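Local atomic coordinates of pyocin sheath PA0622 (Pseudomonas aeruginosa, PDB entry 6PYT), a protein that forms the outer sheath of a pyocin, a phage-tail-like bacteriocin, and probably contracts to drive the inner tube into a target cell. Residues 109-114 against 141-146; 39-44 against 57-62; 46-51 against 121-126; 178-183 against 270-275; 126-131 against 148-153. All blocks are in the same frame, centred on the assembly; numbering follows the deposited sequence.

Contacts 1 and 5 share helix 139-150 and have centres 8 Å apart; L128 CD1 of contact 5 lies 3.7 Å from L146 CD2 of contact 1. Contact 4 lies further along the central mixed sheet that contact 5 joins, F179 packing beside I153, its centre 13 Å from that of contact 5. On the other flank, contact 3 shares R126 with contact 5 and meets contact 2 where F59 touches V47 and L49. Contact 2 is the most peripheral in the chain, its centre about 31 Å from that of contact 4. Contacts 3, 5 and 4 thus follow one mixed sheet from strand 46-49 to strand 178-181, while contact 1 packs a helix beside it and contact 2 closes a loop.

Contact 1: 109-114 against 141-146; sequences TGLQAL and TAMDGL
L111 lays both of its methyl branches against M143 and touches A142 with one of them. With CG anti to the carbonyl carbon (chi1 -72°), its CD2 comes within 3.8 Å of M143 SD, while its CD1 lies 4.0 Å from A142 CB. The L111 and M143 side chains cross at about a right angle, and M143 is bent at both chi2 and chi3, so that the sulphur itself meets the leucine. L146, further along the same helix, has CG anti to its backbone N (chi1 -161°), and its CD1 abuts the backbone of 111-114, 3.3 Å from L111 O. That same methyl is 3.7 Å from Q112 NE2, the amide chain sliding past the leucine in the opposite direction. The other branch, CD2, loosely meets L114 CB at 4.5 Å. A type II' turn from T109 to Q112, with G110 at positive phi, leads the chain into this position. L128 of strand 127-129 touches L114, M143 and L146 and so adds to the apolar cluster. The two segments exchange no hydrogen bond: buried hydrocarbon and one thioether hold them by shape and water exclusion, without directional bonding.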
# COMPACT_ATOMS: atom_id res chain seq x y z
N THR B 109 -10.47 17.57 77.40
CA THR B 109 -10.30 16.15 77.63
C THR B 109 -11.43 15.36 76.97
O THR B 109 -12.53 15.87 76.78
CB THR B 109 -10.28 15.82 79.12
OG1 THR B 109 -11.54 16.18 79.70
CG2 THR B 109 -9.17 16.59 79.83
N GLY B 110 -11.14 14.11 76.64
CA GLY B 110 -12.16 13.21 76.14
C GLY B 110 -12.54 13.42 74.70
O GLY B 110 -11.67 13.57 73.83
N LEU B 111 -13.84 13.42 74.42
CA LEU B 111 -14.32 13.77 73.08
C LEU B 111 -14.04 15.22 72.75
O LEU B 111 -13.84 15.56 71.58
CB LEU B 111 -15.81 13.48 72.96
CG LEU B 111 -16.26 12.03 72.89
CD1 LEU B 111 -17.77 11.97 72.97
CD2 LEU B 111 -15.78 11.41 71.61
N GLN B 112 -14.00 16.09 73.77
CA GLN B 112 -13.82 17.51 73.57
C GLN B 112 -12.45 17.87 73.02
O GLN B 112 -12.29 18.96 72.46
CB GLN B 112 -14.04 18.24 74.89
CG GLN B 112 -15.40 17.99 75.49
CD GLN B 112 -16.50 18.53 74.63
OE1 GLN B 112 -16.38 19.60 74.05
NE2 GLN B 112 -17.60 17.79 74.54
N ALA B 113 -11.48 16.97 73.16
CA ALA B 113 -10.17 17.16 72.54
C ALA B 113 -10.19 16.96 71.04
O ALA B 113 -9.22 17.31 70.38
CB ALA B 113 -9.16 16.21 73.17
N LEU B 114 -11.26 16.39 70.48
CA LEU B 114 -11.35 16.27 69.03
C LEU B 114 -11.66 17.60 68.37
O LEU B 114 -11.44 17.75 67.16
CB LEU B 114 -12.40 15.24 68.64
CG LEU B 114 -12.04 13.81 69.00
CD1 LEU B 114 -13.21 12.91 68.75
CD2 LEU B 114 -10.87 13.38 68.17
N THR B 141 -24.94 11.73 73.43
CA THR B 141 -25.34 13.13 73.36
C THR B 141 -24.14 14.05 73.25
O THR B 141 -24.20 15.08 72.56
CB THR B 141 -26.19 13.48 74.59
OG1 THR B 141 -27.28 12.55 74.68
CG2 THR B 141 -26.79 14.87 74.47
N ALA B 142 -23.02 13.70 73.89
CA ALA B 142 -21.79 14.44 73.67
C ALA B 142 -21.24 14.21 72.28
O ALA B 142 -20.59 15.11 71.72
CB ALA B 142 -20.74 14.04 74.71
N MET B 143 -21.47 13.03 71.70
CA MET B 143 -21.20 12.82 70.29
C MET B 143 -22.07 13.72 69.43
O MET B 143 -21.62 14.23 68.40
CB MET B 143 -21.45 11.35 69.93
CG MET B 143 -20.48 10.36 70.53
SD MET B 143 -18.91 10.27 69.70
CE MET B 143 -19.38 9.29 68.30
N ASP B 144 -23.32 13.93 69.85
CA ASP B 144 -24.28 14.71 69.07
C ASP B 144 -23.90 16.18 69.04
O ASP B 144 -23.76 16.77 67.96
CB ASP B 144 -25.67 14.53 69.66
N GLY B 145 -23.77 16.80 70.21
CA GLY B 145 -23.47 18.21 70.29
C GLY B 145 -22.11 18.58 69.75
O GLY B 145 -21.91 19.73 69.35
N LEU B 146 -21.18 17.64 69.71
CA LEU B 146 -19.88 17.90 69.12
C LEU B 146 -19.88 17.65 67.62
O LEU B 146 -19.10 18.28 66.91
CB LEU B 146 -18.82 17.04 69.81
CG LEU B 146 -17.35 17.42 69.69
CD1 LEU B 146 -16.70 17.07 70.99
CD2 LEU B 146 -16.66 16.68 68.59

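Contact 2: 39-44 against 57-62; sequences ASAKPN and AAFGIG
A single carbonyl oxygen, A57 O, takes both the backbone N-H and the hydroxyl of S40, so one residue grips the helix end twice. The hydrogen bond from the backbone N-H is nearly straight (S40 N to A57 O 3.1 Å, 167° at the hydrogen) and lies in the carbonyl plane, on a lone pair. The hydroxyl comes in differently: S40 OG is 3.0 Å from A57 O but stands about 50° out of that plane. Its chi1 of 67° puts OG between the backbone N and the carbonyl carbon, on the same side as the amide it accompanies. S40 is also the centre of an inverse gamma turn, closed by a weak bond from A41 N to A39 O, and the alanines on both sides of it lie against 58-60. A39 CB packs on the backbone, 4.0 Å from G60 N. A41 CB lies 4.3 Å from A58 CB and sits over one face of the F59 ring, displaced toward its rim, 4.2 Å from CE1. F59 is the first residue to leave helical geometry after helix 52-58. Its ring stacks edge-to-face with F33 of strand 21-33 and touches I65 of helix 64-73 and A82 of strand 76-86; the loop between strands 21-33 and 46-49 is thus held, through S40 and A41, to the end of helix 52-58 beside the sheet.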
# COMPACT_ATOMS: atom_id res chain seq x y z
N ALA B 39 3.53 2.52 74.92
CA ALA B 39 2.46 3.42 74.50
C ALA B 39 2.96 4.85 74.66
O ALA B 39 3.02 5.38 75.77
CB ALA B 39 1.20 3.19 75.32
N SER B 40 3.34 5.48 73.56
CA SER B 40 3.89 6.84 73.60
C SER B 40 2.80 7.87 73.34
O SER B 40 2.87 8.67 72.42
CB SER B 40 5.04 6.98 72.61
OG SER B 40 4.58 6.88 71.28
N ALA B 41 1.77 7.84 74.18
CA ALA B 41 0.71 8.83 74.11
C ALA B 41 0.29 9.23 75.51
O ALA B 41 0.02 8.36 76.35
CB ALA B 41 -0.50 8.30 73.34
N LYS B 42 0.26 10.53 75.77
CA LYS B 42 -0.41 11.02 76.95
C LYS B 42 -1.91 10.83 76.77
O LYS B 42 -2.41 10.85 75.64
CB LYS B 42 -0.08 12.49 77.17
CG LYS B 42 1.38 12.75 77.42
CD LYS B 42 1.83 12.14 78.73
CE LYS B 42 3.27 12.50 79.04
NZ LYS B 42 3.74 11.91 80.33
N PRO B 43 -2.66 10.58 77.87
CA PRO B 43 -4.08 10.22 77.75
C PRO B 43 -4.99 11.22 77.06
O PRO B 43 -5.54 10.91 76.00
CB PRO B 43 -4.50 10.01 79.21
CG PRO B 43 -3.28 9.58 79.88
CD PRO B 43 -2.17 10.36 79.24
N ASN B 44 -5.14 12.43 77.58
CA ASN B 44 -6.09 13.36 76.95
C ASN B 44 -5.40 14.30 75.97
O ASN B 44 -5.61 15.51 75.99
CB ASN B 44 -6.83 14.13 78.03
CG ASN B 44 -7.75 13.25 78.83
OD1 ASN B 44 -8.45 12.40 78.27
ND2 ASN B 44 -7.75 13.42 80.14
N ALA B 57 2.32 2.32 67.99
CA ALA B 57 3.43 2.98 68.67
C ALA B 57 2.93 4.02 69.66
O ALA B 57 3.52 4.18 70.73
CB ALA B 57 4.36 3.63 67.65
N ALA B 58 1.85 4.73 69.32
CA ALA B 58 1.27 5.68 70.25
C ALA B 58 0.47 4.98 71.33
O ALA B 58 0.58 5.31 72.51
CB ALA B 58 0.39 6.68 69.51
N PHE B 59 -0.31 3.98 70.95
CA PHE B 59 -1.16 3.25 71.87
C PHE B 59 -0.66 1.82 71.95
O PHE B 59 0.16 1.39 71.14
CB PHE B 59 -2.61 3.31 71.40
CG PHE B 59 -3.14 4.70 71.24
CD1 PHE B 59 -3.67 5.38 72.31
CD2 PHE B 59 -3.07 5.34 70.01
CE1 PHE B 59 -4.14 6.65 72.16
CE2 PHE B 59 -3.55 6.61 69.86
CZ PHE B 59 -4.08 7.27 70.93
N GLY B 60 -1.15 1.08 72.93
CA GLY B 60 -0.77 -0.31 73.05
C GLY B 60 -1.37 -1.15 71.94
O GLY B 60 -2.43 -0.84 71.41
N ILE B 61 -0.67 -2.22 71.58
CA ILE B 61 -1.19 -3.13 70.57
C ILE B 61 -2.34 -3.95 71.14
O ILE B 61 -3.21 -4.42 70.39
CB ILE B 61 -0.05 -3.99 70.00
CG1 ILE B 61 -0.48 -4.70 68.71
CG2 ILE B 61 0.47 -4.99 71.02
CD1 ILE B 61 0.66 -5.31 67.96
N GLY B 62 -2.41 -4.10 72.46
CA GLY B 62 -3.54 -4.73 73.09
C GLY B 62 -4.62 -3.76 73.53
O GLY B 62 -5.55 -4.18 74.23

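Contact 3: 46-51 against 121-126; sequences PVLLTS and FNAQPR
The ring contacts are those of F121, which packs along strand 46-49. In a CH-pi contact L48 CB stands over one face of the ring, 3.9 Å from its centroid and 25° off the normal. The backbone N of L48 lies above the same face, nearer the rim. The ring edge is used as well: P46 O lies close to the ring plane, 3.2 Å from F121 CE2, so a carbonyl oxygen faces the weakly positive C-H rim. V47 CA approaches F121 CZ obliquely at 3.7 Å.

Apolar packing extends the overlap. L48 has CG anti to its backbone N (chi1 178°), which sends the side chain past F121 in the opposite direction, and its CD1 reaches F121 CB at 3.6 Å and A123 CB at 4.3 Å. P46 and L48 also touch strand 76-86, at V81 and V83 and at V79 respectively, while A123 rests on V81.

No polar bond joins the two segments; within 121-126, R126 folds back so that NE donates to Q124 O at 3.3 Å; the oxygen lies close to the guanidinium plane, but NE stands well above the carbonyl plane. Backbone bonds of V47 to A82 and of L49 to I80 hold strand 46-49, outermost of the sheet within this chain, to strand 76-86. The union of strand and loop therefore rests on van der Waals and CH-pi contact, probably helped by the electrostatic match between the P46 carbonyl and the phenyl edge.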
# COMPACT_ATOMS: atom_id res chain seq x y z
N PRO B 46 -4.77 14.51 71.74
CA PRO B 46 -5.00 13.89 70.44
C PRO B 46 -3.71 13.74 69.66
O PRO B 46 -2.80 14.57 69.75
CB PRO B 46 -5.96 14.87 69.75
CG PRO B 46 -5.72 16.16 70.42
CD PRO B 46 -5.38 15.85 71.83
N VAL B 47 -3.63 12.65 68.90
CA VAL B 47 -2.48 12.34 68.06
C VAL B 47 -2.97 11.98 66.67
O VAL B 47 -4.04 11.38 66.52
CB VAL B 47 -1.62 11.21 68.67
CG1 VAL B 47 -0.86 11.71 69.88
CG2 VAL B 47 -2.51 10.09 69.13
N LEU B 48 -2.21 12.36 65.65
CA LEU B 48 -2.57 12.06 64.26
C LEU B 48 -1.96 10.73 63.85
O LEU B 48 -0.77 10.50 64.03
CB LEU B 48 -2.13 13.18 63.31
CG LEU B 48 -2.38 13.00 61.80
CD1 LEU B 48 -2.85 14.27 61.17
CD2 LEU B 48 -1.10 12.61 61.08
N LEU B 49 -2.79 9.89 63.24
CA LEU B 49 -2.44 8.52 62.91
C LEU B 49 -2.59 8.31 61.42
O LEU B 49 -3.58 8.75 60.82
CB LEU B 49 -3.33 7.54 63.67
CG LEU B 49 -2.92 7.03 65.05
CD1 LEU B 49 -2.81 8.11 66.06
CD2 LEU B 49 -4.00 6.11 65.50
N THR B 50 -1.59 7.66 60.81
CA THR B 50 -1.65 7.30 59.40
C THR B 50 -1.32 5.83 59.14
O THR B 50 -1.24 5.44 57.98
CB THR B 50 -0.68 8.15 58.57
OG1 THR B 50 0.66 7.94 59.02
CG2 THR B 50 -1.01 9.64 58.64
N SER B 51 -1.13 5.02 60.18
CA SER B 51 -0.68 3.65 59.98
C SER B 51 -1.09 2.80 61.17
O SER B 51 -1.33 3.31 62.26
CB SER B 51 0.84 3.57 59.79
OG SER B 51 1.26 4.23 58.61
N PHE B 121 -3.13 19.48 64.05
CA PHE B 121 -2.68 18.58 63.01
C PHE B 121 -3.21 18.90 61.62
O PHE B 121 -2.90 18.16 60.69
CB PHE B 121 -3.07 17.14 63.35
CG PHE B 121 -2.50 16.64 64.63
CD1 PHE B 121 -1.16 16.32 64.73
CD2 PHE B 121 -3.31 16.46 65.73
CE1 PHE B 121 -0.63 15.86 65.91
CE2 PHE B 121 -2.80 16.00 66.91
CZ PHE B 121 -1.46 15.70 67.00
N ASN B 122 -3.98 19.99 61.46
CA ASN B 122 -4.69 20.34 60.22
C ASN B 122 -5.60 19.20 59.76
O ASN B 122 -5.59 18.78 58.61
CB ASN B 122 -3.73 20.77 59.11
CG ASN B 122 -4.42 21.52 57.99
OD1 ASN B 122 -5.58 21.89 58.11
ND2 ASN B 122 -3.73 21.68 56.87
N ALA B 123 -6.38 18.67 60.71
CA ALA B 123 -7.28 17.56 60.43
C ALA B 123 -8.54 17.76 61.27
O ALA B 123 -8.59 17.33 62.43
CB ALA B 123 -6.61 16.23 60.74
N GLN B 124 -9.54 18.41 60.69
CA GLN B 124 -10.78 18.69 61.40
C GLN B 124 -11.74 17.53 61.19
O GLN B 124 -12.29 17.40 60.08
CB GLN B 124 -11.40 19.97 60.89
CG GLN B 124 -12.65 20.35 61.60
CD GLN B 124 -13.24 21.62 61.08
OE1 GLN B 124 -12.73 22.20 60.12
NE2 GLN B 124 -14.31 22.08 61.70
N PRO B 125 -12.03 16.73 62.22
CA PRO B 125 -12.63 15.39 62.03
C PRO B 125 -14.04 15.43 61.46
O PRO B 125 -14.96 15.97 62.08
CB PRO B 125 -12.62 14.81 63.44
CG PRO B 125 -11.58 15.55 64.15
CD PRO B 125 -11.63 16.94 63.61
N ARG B 126 -14.19 14.86 60.27
CA ARG B 126 -15.48 14.75 59.60
C ARG B 126 -16.26 13.52 60.02
O ARG B 126 -17.43 13.39 59.66
CB ARG B 126 -15.29 14.69 58.08
CG ARG B 126 -14.56 15.88 57.45
CD ARG B 126 -15.37 17.16 57.44
NE ARG B 126 -15.18 17.96 58.63
CZ ARG B 126 -15.91 19.03 58.94
NH1 ARG B 126 -16.88 19.41 58.12
NH2 ARG B 126 -15.67 19.70 60.05

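Contact 4: 178-183 against 270-275; sequences LFMVDP and RTLSSD
L178 O accepts one assigned hydrogen bond across the contact, from the backbone N-H of L272 (2.9 Å, 166° at the hydrogen). T271 OG1 is modelled too near L178 O, so the place of that oxygen is less sure; the hydroxyl has its hydrogen bond with K176 O, just ahead of the strand. L272 is the centre of an inverse gamma turn, closed by a weak bond from S273 N to T271 O. Its side chain points toward strand 178-181. With CG anti to the carbonyl carbon (chi1 -76°), L272 offers one methyl, CD1, to two residues of the strand: it lies 3.7 Å from L178 CB and 3.8 Å from M180 CE. M180 runs extended until it bends at chi3, crossing L272 obliquely so that both its CB and its methyl end lie against L272 CD1. A170 of helix 163-170 and L156 of strand 153-156 also border L272. F179 comes with its ring near the backbone of R270, CD1 3.8 Å from R270 O. R270 itself makes a cation-pi contact with F3 of a second subunit. In the loop beyond L272, S273 OG accepts from D275 N at 3.1 Å in an ST turn. Between the two segments a single backbone bond joins loop and strand, helped by T271 OG1 on K176 O, while the buried L178-L272-M180 overlap supplies the apolar surface, all close to a residue that also meets the neighbouring copy.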
# COMPACT_ATOMS: atom_id res chain seq x y z
N LEU B 178 -26.47 12.08 63.55
CA LEU B 178 -26.25 10.80 64.20
C LEU B 178 -26.55 9.66 63.23
O LEU B 178 -27.51 9.72 62.46
CB LEU B 178 -27.11 10.66 65.46
CG LEU B 178 -26.72 11.62 66.57
CD1 LEU B 178 -27.65 11.48 67.74
CD2 LEU B 178 -25.30 11.38 67.01
N PHE B 179 -25.74 8.62 63.29
CA PHE B 179 -25.83 7.49 62.37
C PHE B 179 -25.57 6.23 63.19
O PHE B 179 -24.42 5.90 63.47
CB PHE B 179 -24.84 7.63 61.24
CG PHE B 179 -24.91 6.54 60.22
CD1 PHE B 179 -25.93 6.52 59.30
CD2 PHE B 179 -23.96 5.55 60.17
CE1 PHE B 179 -26.00 5.55 58.35
CE2 PHE B 179 -24.03 4.56 59.22
CZ PHE B 179 -25.05 4.57 58.31
N MET B 180 -26.63 5.53 63.58
CA MET B 180 -26.49 4.38 64.45
C MET B 180 -26.28 3.12 63.63
O MET B 180 -26.99 2.89 62.65
CB MET B 180 -27.72 4.23 65.34
CG MET B 180 -27.54 3.21 66.44
SD MET B 180 -29.04 3.05 67.39
CE MET B 180 -29.09 4.68 68.11
N VAL B 181 -25.30 2.32 64.03
CA VAL B 181 -25.09 0.99 63.48
C VAL B 181 -25.19 0.03 64.65
O VAL B 181 -24.25 -0.11 65.43
CB VAL B 181 -23.73 0.86 62.77
CG1 VAL B 181 -23.55 -0.55 62.26
CG2 VAL B 181 -23.63 1.84 61.65
N ASP B 182 -26.33 -0.64 64.79
CA ASP B 182 -26.52 -1.42 66.01
C ASP B 182 -25.78 -2.76 66.13
O ASP B 182 -25.15 -2.96 67.17
CB ASP B 182 -28.00 -1.68 66.28
N PRO B 183 -25.83 -3.70 65.17
CA PRO B 183 -25.26 -5.02 65.45
C PRO B 183 -23.75 -4.98 65.48
O PRO B 183 -23.11 -4.40 64.60
CB PRO B 183 -25.77 -5.89 64.29
CG PRO B 183 -26.87 -5.12 63.71
CD PRO B 183 -26.46 -3.72 63.83
N ARG B 270 -30.36 5.82 56.32
CA ARG B 270 -31.06 6.88 57.01
C ARG B 270 -30.25 7.31 58.22
O ARG B 270 -29.67 6.47 58.92
CB ARG B 270 -32.45 6.44 57.46
CG ARG B 270 -33.35 6.00 56.34
CD ARG B 270 -33.66 7.15 55.43
NE ARG B 270 -34.58 6.77 54.38
CZ ARG B 270 -35.89 6.96 54.43
NH1 ARG B 270 -36.42 7.57 55.48
NH2 ARG B 270 -36.65 6.58 53.42
N THR B 271 -30.19 8.61 58.46
CA THR B 271 -29.64 9.12 59.70
C THR B 271 -30.75 9.20 60.74
O THR B 271 -31.93 8.99 60.44
CB THR B 271 -28.99 10.48 59.47
OG1 THR B 271 -28.26 10.86 60.64
CG2 THR B 271 -30.03 11.51 59.21
N LEU B 272 -30.38 9.51 61.98
CA LEU B 272 -31.37 9.51 63.05
C LEU B 272 -32.13 10.82 63.16
O LEU B 272 -32.31 11.34 64.26
CB LEU B 272 -30.70 9.23 64.40
CG LEU B 272 -30.30 7.80 64.69
CD1 LEU B 272 -29.43 7.75 65.92
CD2 LEU B 272 -31.55 7.00 64.91
N SER B 273 -32.64 11.33 62.05
CA SER B 273 -33.28 12.64 62.04
C SER B 273 -34.79 12.50 62.11
O SER B 273 -35.38 11.56 61.57
CB SER B 273 -32.90 13.42 60.78
OG SER B 273 -33.58 14.66 60.73
N SER B 274 -35.41 13.45 62.80
CA SER B 274 -36.85 13.55 62.88
C SER B 274 -37.44 14.40 61.76
O SER B 274 -38.63 14.72 61.80
CB SER B 274 -37.25 14.14 64.23
OG SER B 274 -36.72 15.44 64.38
N ASP B 275 -36.63 14.76 60.77
CA ASP B 275 -37.06 15.58 59.65
C ASP B 275 -36.82 14.81 58.36
O ASP B 275 -35.70 14.35 58.11
CB ASP B 275 -36.30 16.91 59.64

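Contact 5: 126-131 against 148-153; sequences RLLVAP and EKLRAI
L128 sits at the apolar centre, its two methyls divided between L150, at the end of helix 139-150, and A152 beyond it. The L128 and L150 side chains cross obliquely, L128 CD2 to L150 CD2 3.9 Å, and L128 CD1 lies 4.1 Å from A152 CB. A147 of helix 139-150 also touches L128. L127 and I153 put their side chains on the other face of the sheet, with L127 CD2 4.4 Å from I153 CB; F208 of helix 201-214 touches L127 there. Between these layers the backbones pair in parallel: L128 N donates to I153 O at 3.2 Å (166° at the hydrogen), and a weaker bond runs from I153 N to R126 O at 3.4 Å. R151, the first residue after the helix, has positive phi and lets the chain turn into strand 153-156. At the outer, polar edge the guanidinium of R126 lies against this helix end, with R151 O over one of its faces and L150 O close by; the angles are poor for hydrogen bonds, so any attraction is probably electrostatic. Strand 127-129, helix 139-150 and strand 153-156 form a beta-alpha-beta crossover, the basic unit of an alpha/beta domain such as the subtilisin-like domain of phage tail sheath proteins.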
# COMPACT_ATOMS: atom_id res chain seq x y z
N ARG B 126 -14.19 14.86 60.27
CA ARG B 126 -15.48 14.75 59.60
C ARG B 126 -16.26 13.52 60.02
O ARG B 126 -17.43 13.39 59.66
CB ARG B 126 -15.29 14.69 58.08
CG ARG B 126 -14.56 15.88 57.45
CD ARG B 126 -15.37 17.16 57.44
NE ARG B 126 -15.18 17.96 58.63
CZ ARG B 126 -15.91 19.03 58.94
NH1 ARG B 126 -16.88 19.41 58.12
NH2 ARG B 126 -15.67 19.70 60.05
N LEU B 127 -15.65 12.61 60.77
CA LEU B 127 -16.32 11.42 61.27
C LEU B 127 -15.94 11.22 62.72
O LEU B 127 -14.76 11.26 63.07
CB LEU B 127 -15.95 10.18 60.46
CG LEU B 127 -16.60 10.08 59.10
CD1 LEU B 127 -15.99 8.96 58.31
CD2 LEU B 127 -18.07 9.86 59.33
N LEU B 128 -16.94 10.98 63.56
CA LEU B 128 -16.75 10.85 64.99
C LEU B 128 -17.17 9.46 65.42
O LEU B 128 -18.29 9.03 65.13
CB LEU B 128 -17.56 11.90 65.74
CG LEU B 128 -17.09 13.31 65.41
CD1 LEU B 128 -18.00 14.31 66.04
CD2 LEU B 128 -15.68 13.48 65.89
N VAL B 129 -16.28 8.78 66.13
CA VAL B 129 -16.52 7.40 66.53
C VAL B 129 -16.00 7.22 67.95
O VAL B 129 -14.91 7.70 68.29
CB VAL B 129 -15.90 6.42 65.51
CG1 VAL B 129 -14.42 6.66 65.31
CG2 VAL B 129 -16.12 5.02 65.93
N ALA B 130 -16.80 6.59 68.80
CA ALA B 130 -16.40 6.23 70.16
C ALA B 130 -16.80 4.77 70.34
O ALA B 130 -17.91 4.47 70.77
CB ALA B 130 -17.07 7.13 71.20
N PRO B 131 -15.91 3.84 69.99
CA PRO B 131 -16.30 2.43 69.88
C PRO B 131 -16.53 1.79 71.23
O PRO B 131 -15.64 1.76 72.08
CB PRO B 131 -15.11 1.80 69.15
CG PRO B 131 -14.45 2.92 68.47
CD PRO B 131 -14.58 4.08 69.39
N GLU B 148 -22.43 18.53 65.89
CA GLU B 148 -23.04 19.76 65.43
C GLU B 148 -22.03 20.89 65.37
O GLU B 148 -22.04 21.70 64.43
CB GLU B 148 -24.21 20.13 66.34
N LYS B 149 -21.13 20.96 66.36
CA LYS B 149 -20.08 21.97 66.35
C LYS B 149 -19.08 21.70 65.24
O LYS B 149 -18.85 22.55 64.37
CB LYS B 149 -19.37 21.98 67.71
CG LYS B 149 -20.21 22.53 68.84
CD LYS B 149 -19.52 22.37 70.18
CE LYS B 149 -18.35 23.31 70.30
NZ LYS B 149 -17.73 23.25 71.66
N LEU B 150 -18.50 20.50 65.23
CA LEU B 150 -17.41 20.16 64.32
C LEU B 150 -17.91 19.90 62.90
O LEU B 150 -17.08 19.72 62.00
CB LEU B 150 -16.68 18.95 64.89
CG LEU B 150 -15.30 18.47 64.47
CD1 LEU B 150 -14.28 19.51 64.79
CD2 LEU B 150 -14.99 17.22 65.22
N ARG B 151 -19.23 19.92 62.70
CA ARG B 151 -19.90 19.70 61.42
C ARG B 151 -19.50 18.36 60.81
O ARG B 151 -18.85 18.27 59.77
CB ARG B 151 -19.68 20.86 60.45
CG ARG B 151 -20.40 22.11 60.87
CD ARG B 151 -20.36 23.18 59.79
NE ARG B 151 -20.91 24.44 60.28
CZ ARG B 151 -22.20 24.74 60.29
NH1 ARG B 151 -23.09 23.87 59.83
NH2 ARG B 151 -22.61 25.91 60.77
N ALA B 152 -19.88 17.30 61.51
CA ALA B 152 -19.48 15.95 61.18
C ALA B 152 -20.69 15.04 61.32
O ALA B 152 -21.80 15.49 61.64
CB ALA B 152 -18.34 15.48 62.09
N ILE B 153 -20.48 13.76 61.09
CA ILE B 153 -21.48 12.73 61.37
C ILE B 153 -20.91 11.82 62.44
O ILE B 153 -19.85 11.21 62.24
CB ILE B 153 -21.88 11.95 60.11
CG1 ILE B 153 -22.79 12.78 59.21
CG2 ILE B 153 -22.60 10.67 60.48
CD1 ILE B 153 -22.09 13.58 58.15